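Local coordinates for protein hydrolase (Burkholderia cenocepacia, PDB 4QKU) that probably hydrolyses fumarylacetoacetate to fumarate and acetoacetate, the last step of phenylalanine and tyrosine breakdown, as a metal-dependent enzyme of the FAH family, at residues Leu254-Ala259 with Asn274-Ala279; Lys218-Leu223 with Gly383-Leu388; Phe227-Gly232 with Asp367-Gly372; Leu138-Glu143 with Ser187-Ser192. All coordinates share one frame; numbering follows the deposited sequence.

In the fold
Contacts 1, 2 and 3 are built round neighbouring strands, 219-229 and 248-259, of the mixed sheet. Contact 1 holds the sodium ion. Contact 2, about 11 Å away between centres, is joined to it by the salt bridge from Glu-222 OE2 to Lys-276 NZ (2.9 Å). Asp-256 and Lys-276 are predicted magnesium ligands and Glu-222 a predicted calcium ligand, so both contacts border the probable active site. Contact 3, centred about 22 Å from contact 2, pairs the far end of strand 219-229 with 368-370. Contact 4, centred about 14 Å from contacts 1 and 3, sets 189-191, an outermost strand of that sheet within this chain, against the N-terminal sheet; Val-189 packs on Leu-368 of contact 3.

Contact 1 (Leu254-Ala259 with Asn274-Ala279); sequences LNDWSA and NSKGFA. With NA (sodium ion), chain H; SO4 (sulfate ion), chain J.
Asp-256 and Trp-257 face Lys-276 and Ala-279 across a sodium ion, at an inverse gamma turn centred on Asp-256 that interrupts strand 248-259 of the FAH-family sheet. Asp-256 OD1 reaches the ion at 2.4 Å, and three carbonyls join it: Trp-257 O, Lys-276 O and Ala-279 O, the last at 2.3 Å. Thr-280 OG1 is the fifth protein ligand. Asp-256, Lys-276 and Thr-280 are also the predicted magnesium ligands, so the sodium probably marks the magnesium site.

The other carboxylate oxygen looks outward from the ion. Lys-276 NZ forms a salt bridge with Asp-256 OD2 at 3.1 Å, coming from above the carboxylate plane, 39° out of it, and the two side chains cross at roughly a right angle. A bent lysine chain makes this possible: it folds at chi2 and chi4 and passes beside Ser-258, whose OG lies 3.2 Å from Lys-276 CD. The same ammonium group forms a second salt bridge with Glu-222 and donates to a sulfate, probably from the crystallisation liquor, that Arg-260 and the predicted active-site residues His-156 and Gln-263 also hold; it may mark part of that pocket.

The second shell steadies the turn. Ser-258 OG donates to Asp-256 O at 2.8 Å, while Ala-259 N binds Ser-275 O at 2.9 Å, tying the strand end to the weak helical turn at 274-277. On the other flank, Trp-257 presents its edge to the metal-bound Ala-279 O, and Trp-257 CB rests 3.7 Å from Phe-278 CZ.

Contact 2 (Lys218-Leu223 with Gly383-Leu388); sequences KLDIEL and GSLLEL
Asp-220 points toward the start of helix 385-388, where Ser-384 is the N-cap residue, and its carboxylate meets the first amides. With CG anti to the backbone N (chi1 -163°), the aspartate spreads its two oxygens over consecutive N-H groups. OD1 takes Leu-385 N at 2.8 Å through its syn lone pair, whereas OD2 is met by Leu-386 N at 2.9 Å from above the carboxylate plane, 42° out of it. The Asp-220 side chain crosses that of Leu-386 at about a right angle and that of Leu-385 at a slant. The helix N-terminus would be expected to stabilise the negative charge, as would Arg-260, which forms a salt bridge with OD2.

Ser-384 turns its own side chain to the helix: OG accepts from Glu-387 N at 3.2 Å and donates to the anti lone pair of Glu-387 OE2 at 2.9 Å. That oxygen also bonds to His-156, the predicted proton acceptor, so the cap probably helps to hold Glu-387 beside His-156. Beyond the carboxylate, Ile-221 CD1 comes to 3.3 Å from Gly-383 O, and this carbonyl receives Leu-223 N at 2.9 Å in an almost straight bond of 174°.

Contact 3 (Phe227-Gly232 with Asp367-Gly372); sequences FIVGKG and DLMGSG
Met-369 crosses the Phe-227 side chain at a slant, beginning at CB, which sits over one face of the ring, 3.6 Å from its centroid and 16° off the normal: a CH-pi contact. Its CG, anti to the carbonyl carbon (chi1 -49°), continues across the rim and lies 3.7 Å from Phe-227 CE1. A bend at chi2 then carries SD past the ring in an oblique Met-aromatic approach, 4.7 Å from the Phe-227 centroid. At the tip, CE leaves the ring behind and touches Val-229 CG2 at 4.0 Å.

The two residues can meet because they are cross-strand neighbours, an antiparallel hydrogen-bonded pair joining strands 219-229 and 368-370 of the mixed sheet. Met-369 N donates to Phe-227 O at 2.9 Å, and Val-229 N to Asp-367 O at 3.0 Å. Helix 349-357 packs on both Phe-227 and Met-369.

On the other face of the sheet, the non-hydrogen-bonded pair Ile-228 and Leu-368 bring their CD1 methyls within 3.8 Å of each other. Val-229 and Asp-367 run side by side. The aspartate's OD2 turns to Arg-364 N and to a salt bridge with Arg-185 of the second subunit.

Contact 4 (Leu138-Glu143 with Ser187-Ser192); sequences LHLPVE and SSVVVS
Val-191 and Leu-140 bury most of the surface here, each fitting its branches against the backbone of the other segment. The two short runs head in nearly opposite directions, and the CA atoms of Leu-140 and Val-191 come within 5.1 Å, yet no hydrogen bond joins them.

Val-191 points toward the 138-143 segment and packs between the two backbones. CG1 lies between the backbone N and the carbonyl carbon (chi1 81°) and abuts Leu-138 O at 3.6 Å. CG2, anti to the backbone N, presses on the carbonyl group of His-139, with its C atom 3.5 Å away. CB itself stands 3.6 Å from Leu-140 N, so all three aliphatic carbons meet main-chain atoms.

Leu-140 packs in turn on the backbone of the other segment. Its CD1 methyl comes to Val-189 O at 3.5 Å; CD2 makes looser contacts, 4.4 Å from Val-189 CG1 and 4.3 Å from Val-191 CB. Ile-282 of strand 280-288 also packs on Leu-140.

These residues join two separate sheets. Strand 137-139 is an outermost strand of the N-terminal five-stranded sheet within this chain, bonded through His-139 to Ile-46, while strand 189-191 borders the C-terminal mixed sheet and is bonded through Val-190 to Thr-280 and Ile-282. His-139 points its CB away from the contact, and its NE2 bonds to Ser-48 OG. With aliphatic carbons laid on peptide groups and on one another, the two edges are fitted by shape and van der Waals packing, so this junction is probably less strictly fixed in register than a hydrogen-bonded strand pair.

Contact 1 (Leu254-Ala259 with Asn274-Ala279)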
loop_
_atom_site.group_PDB
_atom_site.type_symbol
_atom_site.label_atom_id
_atom_site.label_comp_id
_atom_site.label_asym_id
_atom_site.label_seq_id
_atom_site.Cartn_x
_atom_site.Cartn_y
_atom_site.Cartn_z
ATOM N N LEU B 254 -6.324 14.113 8.148
ATOM C CA LEU B 254 -6.070 12.681 8.248
ATOM C C LEU B 254 -6.017 12.250 9.713
ATOM O O LEU B 254 -5.197 12.733 10.467
ATOM C CB LEU B 254 -4.765 12.344 7.529
ATOM C CG LEU B 254 -4.371 10.855 7.345
ATOM C CD1 LEU B 254 -3.434 10.706 6.161
ATOM C CD2 LEU B 254 -3.684 10.276 8.570
ATOM N N ASN B 255 -6.931 11.351 10.089
ATOM C CA ASN B 255 -6.954 10.785 11.395
ATOM C C ASN B 255 -6.424 9.385 11.280
ATOM O O ASN B 255 -7.089 8.500 10.751
ATOM C CB ASN B 255 -8.369 10.772 11.966
ATOM C CG ASN B 255 -8.396 10.347 13.426
ATOM O OD1 ASN B 255 -7.380 9.897 13.982
ATOM N ND2 ASN B 255 -9.556 10.488 14.057
ATOM N N ASP B 256 -5.210 9.188 11.785
ATOM C CA ASP B 256 -4.596 7.880 11.744
ATOM C C ASP B 256 -4.920 7.158 13.023
ATOM O O ASP B 256 -4.085 7.079 13.933
ATOM C CB ASP B 256 -3.092 7.935 11.548
ATOM C CG ASP B 256 -2.476 6.535 11.444
ATOM O OD1 ASP B 256 -3.218 5.575 11.123
ATOM O OD2 ASP B 256 -1.274 6.375 11.716
ATOM N N TRP B 257 -6.133 6.624 13.082
ATOM C CA TRP B 257 -6.580 5.919 14.267
ATOM C C TRP B 257 -5.560 4.884 14.661
ATOM O O TRP B 257 -5.073 4.141 13.803
ATOM C CB TRP B 257 -7.901 5.212 14.015
ATOM C CG TRP B 257 -9.025 6.060 13.476
ATOM C CD1 TRP B 257 -9.405 6.191 12.156
ATOM C CD2 TRP B 257 -9.920 6.850 14.227
ATOM N NE1 TRP B 257 -10.472 7.019 12.066
ATOM C CE2 TRP B 257 -10.828 7.421 13.325
ATOM C CE3 TRP B 257 -10.077 7.101 15.594
ATOM C CZ2 TRP B 257 -11.860 8.238 13.739
ATOM C CZ3 TRP B 257 -11.117 7.903 16.005
ATOM C CH2 TRP B 257 -11.987 8.475 15.078
ATOM N N SER B 258 -5.257 4.824 15.952
ATOM C CA SER B 258 -4.199 3.962 16.480
ATOM C C SER B 258 -4.663 3.198 17.719
ATOM O O SER B 258 -5.294 3.781 18.602
ATOM C CB SER B 258 -3.024 4.828 16.866
ATOM O OG SER B 258 -2.590 5.618 15.776
ATOM N N ALA B 259 -4.389 1.898 17.780
ATOM C CA ALA B 259 -4.636 1.125 18.989
ATOM C C ALA B 259 -3.330 0.958 19.753
ATOM O O ALA B 259 -2.501 0.132 19.380
ATOM C CB ALA B 259 -5.224 -0.224 18.638
ATOM N N ASN B 274 -1.073 -3.918 12.474
ATOM C CA ASN B 274 -2.504 -4.014 12.815
ATOM C C ASN B 274 -2.998 -2.821 13.616
ATOM O O ASN B 274 -4.116 -2.369 13.433
ATOM C CB ASN B 274 -2.792 -5.233 13.687
ATOM C CG ASN B 274 -2.810 -6.520 12.915
ATOM O OD1 ASN B 274 -2.880 -6.526 11.679
ATOM N ND2 ASN B 274 -2.746 -7.634 13.636
ATOM N N SER B 275 -2.137 -2.324 14.495
ATOM C CA SER B 275 -2.467 -1.235 15.381
ATOM C C SER B 275 -2.867 0.021 14.608
ATOM O O SER B 275 -3.507 0.871 15.189
ATOM C CB SER B 275 -1.305 -0.886 16.302
ATOM O OG SER B 275 -0.255 -0.328 15.546
ATOM N N LYS B 276 -2.496 0.148 13.334
ATOM C CA LYS B 276 -2.901 1.302 12.546
ATOM C C LYS B 276 -3.741 0.969 11.318
ATOM O O LYS B 276 -4.292 1.864 10.690
ATOM C CB LYS B 276 -1.676 2.134 12.067
ATOM C CG LYS B 276 -0.575 2.425 13.093
ATOM C CD LYS B 276 -0.975 3.438 14.146
ATOM C CE LYS B 276 0.225 4.163 14.729
ATOM N NZ LYS B 276 0.494 5.460 14.034
ATOM N N GLY B 277 -3.830 -0.292 10.943
ATOM C CA GLY B 277 -4.370 -0.636 9.635
ATOM C C GLY B 277 -5.846 -0.846 9.649
ATOM O O GLY B 277 -6.431 -1.037 8.610
ATOM N N PHE B 278 -6.441 -0.841 10.834
ATOM C CA PHE B 278 -7.855 -1.139 10.982
ATOM C C PHE B 278 -8.756 -0.039 10.451
ATOM O O PHE B 278 -9.874 -0.311 10.001
ATOM C CB PHE B 278 -8.204 -1.477 12.442
ATOM C CG PHE B 278 -8.023 -0.345 13.404
ATOM C CD1 PHE B 278 -9.057 0.564 13.624
ATOM C CD2 PHE B 278 -6.851 -0.199 14.121
ATOM C CE1 PHE B 278 -8.903 1.603 14.525
ATOM C CE2 PHE B 278 -6.690 0.858 14.992
ATOM C CZ PHE B 278 -7.726 1.733 15.218
ATOM N N ALA B 279 -8.248 1.191 10.498
ATOM C CA ALA B 279 -8.926 2.332 9.922
ATOM C C ALA B 279 -8.070 3.606 9.948
ATOM O O ALA B 279 -7.306 3.868 10.869
ATOM C CB ALA B 279 -10.253 2.584 10.632
HETATM NA NA NA H . -5.078 4.097 11.354
HETATM S S SO4 J . 3.223 7.003 16.704
HETATM O O1 SO4 J . 4.218 6.477 15.744
HETATM O O2 SO4 J . 2.864 8.376 16.307
HETATM O O3 SO4 J . 1.989 6.180 16.715
HETATM O O4 SO4 J . 3.842 6.966 18.049
#

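Contact 2 (Lys218-Leu223 with Gly383-Leu388)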
loop_
_atom_site.group_PDB
_atom_site.type_symbol
_atom_site.label_atom_id
_atom_site.label_comp_id
_atom_site.label_asym_id
_atom_site.label_seq_id
_atom_site.Cartn_x
_atom_site.Cartn_y
_atom_site.Cartn_z
ATOM N N LYS B 218 -6.834 1.095 24.589
ATOM C CA LYS B 218 -6.212 2.409 24.387
ATOM C C LYS B 218 -6.347 2.884 22.957
ATOM O O LYS B 218 -5.361 3.134 22.261
ATOM C CB LYS B 218 -4.747 2.352 24.754
ATOM C CG LYS B 218 -4.534 2.094 26.228
ATOM C CD LYS B 218 -3.106 1.672 26.473
ATOM C CE LYS B 218 -2.530 2.350 27.697
ATOM N NZ LYS B 218 -1.472 1.520 28.305
ATOM N N LEU B 219 -7.587 2.985 22.516
ATOM C CA LEU B 219 -7.906 3.502 21.210
ATOM C C LEU B 219 -7.678 5.033 21.196
ATOM O O LEU B 219 -8.008 5.744 22.156
ATOM C CB LEU B 219 -9.353 3.160 20.874
ATOM C CG LEU B 219 -9.827 3.542 19.486
ATOM C CD1 LEU B 219 -9.005 2.888 18.407
ATOM C CD2 LEU B 219 -11.278 3.160 19.324
ATOM N N ASP B 220 -7.084 5.514 20.112
ATOM C CA ASP B 220 -6.551 6.850 20.061
ATOM C C ASP B 220 -6.715 7.420 18.660
ATOM O O ASP B 220 -6.952 6.695 17.695
ATOM C CB ASP B 220 -5.067 6.839 20.477
ATOM C CG ASP B 220 -4.530 8.237 20.861
ATOM O OD1 ASP B 220 -5.292 9.225 20.853
ATOM O OD2 ASP B 220 -3.320 8.341 21.183
ATOM N N ILE B 221 -6.637 8.742 18.586
ATOM C CA ILE B 221 -6.574 9.458 17.321
ATOM C C ILE B 221 -5.160 9.826 17.045
ATOM O O ILE B 221 -4.292 9.707 17.914
ATOM C CB ILE B 221 -7.422 10.740 17.343
ATOM C CG1 ILE B 221 -7.081 11.643 18.542
ATOM C CG2 ILE B 221 -8.884 10.380 17.405
ATOM C CD1 ILE B 221 -6.423 12.918 18.127
ATOM N N GLU B 222 -4.913 10.240 15.809
ATOM C CA GLU B 222 -3.652 10.907 15.465
ATOM C C GLU B 222 -3.956 12.025 14.493
ATOM O O GLU B 222 -4.306 11.773 13.337
ATOM C CB GLU B 222 -2.667 9.916 14.859
ATOM C CG GLU B 222 -1.988 8.999 15.877
ATOM C CD GLU B 222 -0.642 8.489 15.399
ATOM O OE1 GLU B 222 0.291 8.462 16.238
ATOM O OE2 GLU B 222 -0.514 8.133 14.193
ATOM N N LEU B 223 -3.876 13.259 14.995
ATOM C CA LEU B 223 -4.039 14.450 14.159
ATOM C C LEU B 223 -2.897 14.616 13.128
ATOM O O LEU B 223 -1.742 14.738 13.489
ATOM C CB LEU B 223 -4.116 15.710 15.021
ATOM C CG LEU B 223 -4.039 17.063 14.301
ATOM C CD1 LEU B 223 -5.192 17.268 13.329
ATOM C CD2 LEU B 223 -4.027 18.154 15.353
ATOM N N GLY B 383 -1.104 16.166 19.390
ATOM C CA GLY B 383 -2.057 15.633 18.422
ATOM C C GLY B 383 -2.581 14.219 18.661
ATOM O O GLY B 383 -3.188 13.636 17.768
ATOM N N SER B 384 -2.375 13.676 19.860
ATOM C CA SER B 384 -3.008 12.413 20.214
ATOM C C SER B 384 -3.341 12.364 21.686
ATOM O O SER B 384 -2.763 13.118 22.462
ATOM C CB SER B 384 -2.074 11.257 19.883
ATOM O OG SER B 384 -0.979 11.248 20.763
ATOM N N LEU B 385 -4.247 11.480 22.093
ATOM C CA LEU B 385 -4.559 11.346 23.516
ATOM C C LEU B 385 -3.426 10.682 24.289
ATOM O O LEU B 385 -3.162 11.026 25.461
ATOM C CB LEU B 385 -5.873 10.608 23.729
ATOM C CG LEU B 385 -7.071 11.488 23.398
ATOM C CD1 LEU B 385 -8.276 10.664 23.019
ATOM C CD2 LEU B 385 -7.404 12.384 24.570
ATOM N N LEU B 386 -2.717 9.769 23.630
ATOM C CA LEU B 386 -1.505 9.216 24.203
ATOM C C LEU B 386 -0.656 10.361 24.762
ATOM O O LEU B 386 -0.213 10.293 25.918
ATOM C CB LEU B 386 -0.717 8.418 23.168
ATOM C CG LEU B 386 0.649 7.894 23.640
ATOM C CD1 LEU B 386 0.498 6.954 24.818
ATOM C CD2 LEU B 386 1.410 7.232 22.506
ATOM N N GLU B 387 -0.440 11.401 23.953
ATOM C CA GLU B 387 0.355 12.555 24.385
ATOM C C GLU B 387 -0.411 13.456 25.379
ATOM O O GLU B 387 0.104 13.776 26.442
ATOM C CB GLU B 387 0.812 13.380 23.191
ATOM C CG GLU B 387 1.859 12.711 22.307
ATOM C CD GLU B 387 1.983 13.390 20.955
ATOM O OE1 GLU B 387 2.831 14.295 20.803
ATOM O OE2 GLU B 387 1.185 13.067 20.048
ATOM N N LEU B 388 -1.647 13.814 25.053
ATOM C CA LEU B 388 -2.443 14.726 25.879
ATOM C C LEU B 388 -2.660 14.236 27.295
ATOM O O LEU B 388 -2.625 15.020 28.208
ATOM C CB LEU B 388 -3.825 14.961 25.268
ATOM C CG LEU B 388 -3.823 15.738 23.964
ATOM C CD1 LEU B 388 -5.110 15.491 23.197
ATOM C CD2 LEU B 388 -3.619 17.225 24.232
#

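Contact 3 (Phe227-Gly232 with Asp367-Gly372)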
loop_
_atom_site.group_PDB
_atom_site.type_symbol
_atom_site.label_atom_id
_atom_site.label_comp_id
_atom_site.label_asym_id
_atom_site.label_seq_id
_atom_site.Cartn_x
_atom_site.Cartn_y
_atom_site.Cartn_z
ATOM N N PHE B 227 -1.110 14.650 2.003
ATOM C CA PHE B 227 -1.213 15.243 0.691
ATOM C C PHE B 227 -1.477 14.172 -0.377
ATOM O O PHE B 227 -1.132 13.009 -0.209
ATOM C CB PHE B 227 -0.031 16.189 0.377
ATOM C CG PHE B 227 1.329 15.537 0.359
ATOM C CD1 PHE B 227 1.805 14.943 -0.796
ATOM C CD2 PHE B 227 2.160 15.588 1.481
ATOM C CE1 PHE B 227 3.069 14.374 -0.838
ATOM C CE2 PHE B 227 3.424 15.025 1.454
ATOM C CZ PHE B 227 3.879 14.407 0.289
ATOM N N ILE B 228 -2.133 14.601 -1.448
ATOM C CA ILE B 228 -2.477 13.765 -2.554
ATOM C C ILE B 228 -1.516 14.068 -3.692
ATOM O O ILE B 228 -1.366 15.206 -4.127
ATOM C CB ILE B 228 -3.896 14.085 -3.029
ATOM C CG1 ILE B 228 -4.911 13.998 -1.866
ATOM C CG2 ILE B 228 -4.304 13.196 -4.188
ATOM C CD1 ILE B 228 -4.899 12.706 -1.095
ATOM N N VAL B 229 -0.886 13.029 -4.211
ATOM C CA VAL B 229 0.039 13.182 -5.320
ATOM C C VAL B 229 -0.735 13.434 -6.610
ATOM O O VAL B 229 -1.695 12.713 -6.926
ATOM C CB VAL B 229 0.904 11.930 -5.459
ATOM C CG1 VAL B 229 1.636 11.938 -6.779
ATOM C CG2 VAL B 229 1.868 11.829 -4.276
ATOM N N GLY B 230 -0.301 14.454 -7.356
ATOM C CA GLY B 230 -0.946 14.833 -8.608
ATOM C C GLY B 230 -0.231 14.455 -9.890
ATOM O O GLY B 230 -0.867 14.414 -10.954
ATOM N N LYS B 231 1.076 14.190 -9.792
ATOM C CA LYS B 231 1.890 13.646 -10.909
ATOM C C LYS B 231 2.848 12.671 -10.273
ATOM O O LYS B 231 3.539 12.984 -9.303
ATOM C CB LYS B 231 2.674 14.728 -11.722
ATOM N N GLY B 232 2.908 11.478 -10.829
ATOM C CA GLY B 232 3.785 10.471 -10.311
ATOM C C GLY B 232 5.201 10.603 -10.833
ATOM O O GLY B 232 5.571 11.593 -11.456
ATOM N N ASP B 367 -1.811 8.953 -4.670
ATOM C CA ASP B 367 -1.098 8.462 -3.496
ATOM C C ASP B 367 -1.391 9.376 -2.334
ATOM O O ASP B 367 -1.398 10.597 -2.497
ATOM C CB ASP B 367 0.428 8.397 -3.701
ATOM C CG ASP B 367 0.879 7.109 -4.309
ATOM O OD1 ASP B 367 0.093 6.114 -4.261
ATOM O OD2 ASP B 367 2.028 7.056 -4.881
ATOM N N LEU B 368 -1.572 8.783 -1.169
ATOM C CA LEU B 368 -1.777 9.525 0.045
ATOM C C LEU B 368 -0.516 9.542 0.906
ATOM O O LEU B 368 0.026 8.485 1.247
ATOM C CB LEU B 368 -2.935 8.889 0.835
ATOM C CG LEU B 368 -3.262 9.469 2.200
ATOM C CD1 LEU B 368 -3.744 10.903 2.045
ATOM C CD2 LEU B 368 -4.314 8.610 2.921
ATOM N N MET B 369 -0.105 10.745 1.311
ATOM C CA MET B 369 1.066 10.904 2.176
ATOM C C MET B 369 0.792 11.685 3.447
ATOM O O MET B 369 0.476 12.874 3.420
ATOM C CB MET B 369 2.175 11.534 1.380
ATOM C CG MET B 369 2.365 10.812 0.055
ATOM S SD MET B 369 4.070 10.541 -0.344
ATOM C CE MET B 369 3.909 9.486 -1.786
ATOM N N GLY B 370 0.894 10.972 4.567
ATOM C CA GLY B 370 0.554 11.500 5.866
ATOM C C GLY B 370 1.737 12.218 6.441
ATOM O O GLY B 370 2.871 11.792 6.278
ATOM N N SER B 371 1.450 13.309 7.128
ATOM C CA SER B 371 2.456 14.132 7.768
ATOM C C SER B 371 3.105 13.481 8.982
ATOM O O SER B 371 4.224 13.846 9.361
ATOM C CB SER B 371 1.784 15.418 8.256
ATOM O OG SER B 371 0.755 15.100 9.186
ATOM N N GLY B 372 2.407 12.544 9.609
ATOM C CA GLY B 372 2.745 12.176 10.960
ATOM C C GLY B 372 1.961 13.033 11.940
ATOM O O GLY B 372 1.521 14.148 11.629
#

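Contact 4 (Leu138-Glu143 with Ser187-Ser192)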
loop_
_atom_site.group_PDB
_atom_site.type_symbol
_atom_site.label_atom_id
_atom_site.label_comp_id
_atom_site.label_asym_id
_atom_site.label_seq_id
_atom_site.Cartn_x
_atom_site.Cartn_y
_atom_site.Cartn_z
ATOM N N LEU B 138 -20.815 12.352 0.652
ATOM C CA LEU B 138 -19.437 12.508 0.224
ATOM C C LEU B 138 -18.670 11.218 0.387
ATOM O O LEU B 138 -18.854 10.480 1.359
ATOM C CB LEU B 138 -18.751 13.611 1.022
ATOM C CG LEU B 138 -19.493 14.925 0.909
ATOM C CD1 LEU B 138 -19.039 15.877 1.987
ATOM C CD2 LEU B 138 -19.289 15.513 -0.481
ATOM N N HIS B 139 -17.801 10.953 -0.584
ATOM C CA HIS B 139 -17.073 9.709 -0.657
ATOM C C HIS B 139 -15.583 10.010 -0.735
ATOM O O HIS B 139 -15.183 11.183 -0.864
ATOM C CB HIS B 139 -17.530 8.941 -1.885
ATOM C CG HIS B 139 -19.022 8.833 -2.010
ATOM N ND1 HIS B 139 -19.749 7.804 -1.443
ATOM C CD2 HIS B 139 -19.921 9.622 -2.638
ATOM C CE1 HIS B 139 -21.030 7.962 -1.721
ATOM N NE2 HIS B 139 -21.163 9.056 -2.446
ATOM N N LEU B 140 -14.763 8.979 -0.603
ATOM C CA LEU B 140 -13.334 9.127 -0.830
ATOM C C LEU B 140 -13.072 9.835 -2.152
ATOM O O LEU B 140 -13.552 9.366 -3.191
ATOM C CB LEU B 140 -12.659 7.760 -0.916
ATOM C CG LEU B 140 -12.018 7.191 0.345
ATOM C CD1 LEU B 140 -11.138 6.014 -0.063
ATOM C CD2 LEU B 140 -11.182 8.225 1.082
ATOM N N PRO B 141 -12.304 10.941 -2.126
ATOM C CA PRO B 141 -12.130 11.736 -3.323
ATOM C C PRO B 141 -11.306 11.033 -4.394
ATOM O O PRO B 141 -11.513 11.272 -5.583
ATOM C CB PRO B 141 -11.421 12.990 -2.812
ATOM C CG PRO B 141 -10.799 12.598 -1.529
ATOM C CD PRO B 141 -11.642 11.537 -0.956
ATOM N N VAL B 142 -10.378 10.177 -3.975
ATOM C CA VAL B 142 -9.554 9.439 -4.914
ATOM C C VAL B 142 -9.490 7.952 -4.582
ATOM O O VAL B 142 -9.735 7.554 -3.453
ATOM C CB VAL B 142 -8.115 9.981 -4.943
ATOM C CG1 VAL B 142 -8.081 11.390 -5.499
ATOM C CG2 VAL B 142 -7.485 9.946 -3.553
ATOM N N GLU B 143 -9.152 7.156 -5.588
ATOM C CA GLU B 143 -8.661 5.818 -5.379
ATOM C C GLU B 143 -7.219 5.966 -4.947
ATOM O O GLU B 143 -6.418 6.509 -5.679
ATOM C CB GLU B 143 -8.743 5.000 -6.666
ATOM C CG GLU B 143 -8.466 3.512 -6.499
ATOM C CD GLU B 143 -8.836 2.697 -7.742
ATOM O OE1 GLU B 143 -9.061 3.289 -8.821
ATOM O OE2 GLU B 143 -8.895 1.449 -7.657
ATOM N N SER B 187 -6.029 0.247 1.866
ATOM C CA SER B 187 -7.358 -0.343 1.761
ATOM C C SER B 187 -8.338 0.141 2.820
ATOM O O SER B 187 -9.512 0.312 2.545
ATOM C CB SER B 187 -7.243 -1.861 1.851
ATOM O OG SER B 187 -6.721 -2.254 3.119
ATOM N N SER B 188 -7.822 0.369 4.013
ATOM C CA SER B 188 -8.586 0.761 5.149
ATOM C C SER B 188 -8.647 2.281 5.364
ATOM O O SER B 188 -9.129 2.745 6.424
ATOM C CB SER B 188 -7.989 0.097 6.394
ATOM O OG SER B 188 -6.643 0.438 6.562
ATOM N N VAL B 189 -8.186 3.076 4.390
ATOM C CA VAL B 189 -8.453 4.529 4.447
ATOM C C VAL B 189 -9.899 4.786 4.023
ATOM O O VAL B 189 -10.296 4.376 2.931
ATOM C CB VAL B 189 -7.561 5.348 3.504
ATOM C CG1 VAL B 189 -7.919 6.817 3.597
ATOM C CG2 VAL B 189 -6.089 5.166 3.839
ATOM N N VAL B 190 -10.640 5.498 4.861
ATOM C CA VAL B 190 -12.061 5.769 4.639
ATOM C C VAL B 190 -12.356 7.262 4.808
ATOM O O VAL B 190 -11.591 7.999 5.458
ATOM C CB VAL B 190 -12.956 5.009 5.631
ATOM C CG1 VAL B 190 -12.744 3.502 5.520
ATOM C CG2 VAL B 190 -12.679 5.441 7.061
ATOM N N VAL B 191 -13.487 7.681 4.239
ATOM C CA VAL B 191 -13.902 9.053 4.215
ATOM C C VAL B 191 -14.554 9.437 5.543
ATOM O O VAL B 191 -15.153 8.603 6.236
ATOM C CB VAL B 191 -14.888 9.298 3.025
ATOM C CG1 VAL B 191 -16.311 8.851 3.359
ATOM C CG2 VAL B 191 -14.911 10.758 2.629
ATOM N N SER B 192 -14.438 10.721 5.871
ATOM C CA SER B 192 -15.112 11.330 7.033
ATOM C C SER B 192 -16.529 10.852 7.160
ATOM O O SER B 192 -17.260 10.774 6.174
ATOM C CB SER B 192 -15.128 12.850 6.909
ATOM O OG SER B 192 -15.615 13.480 8.076
#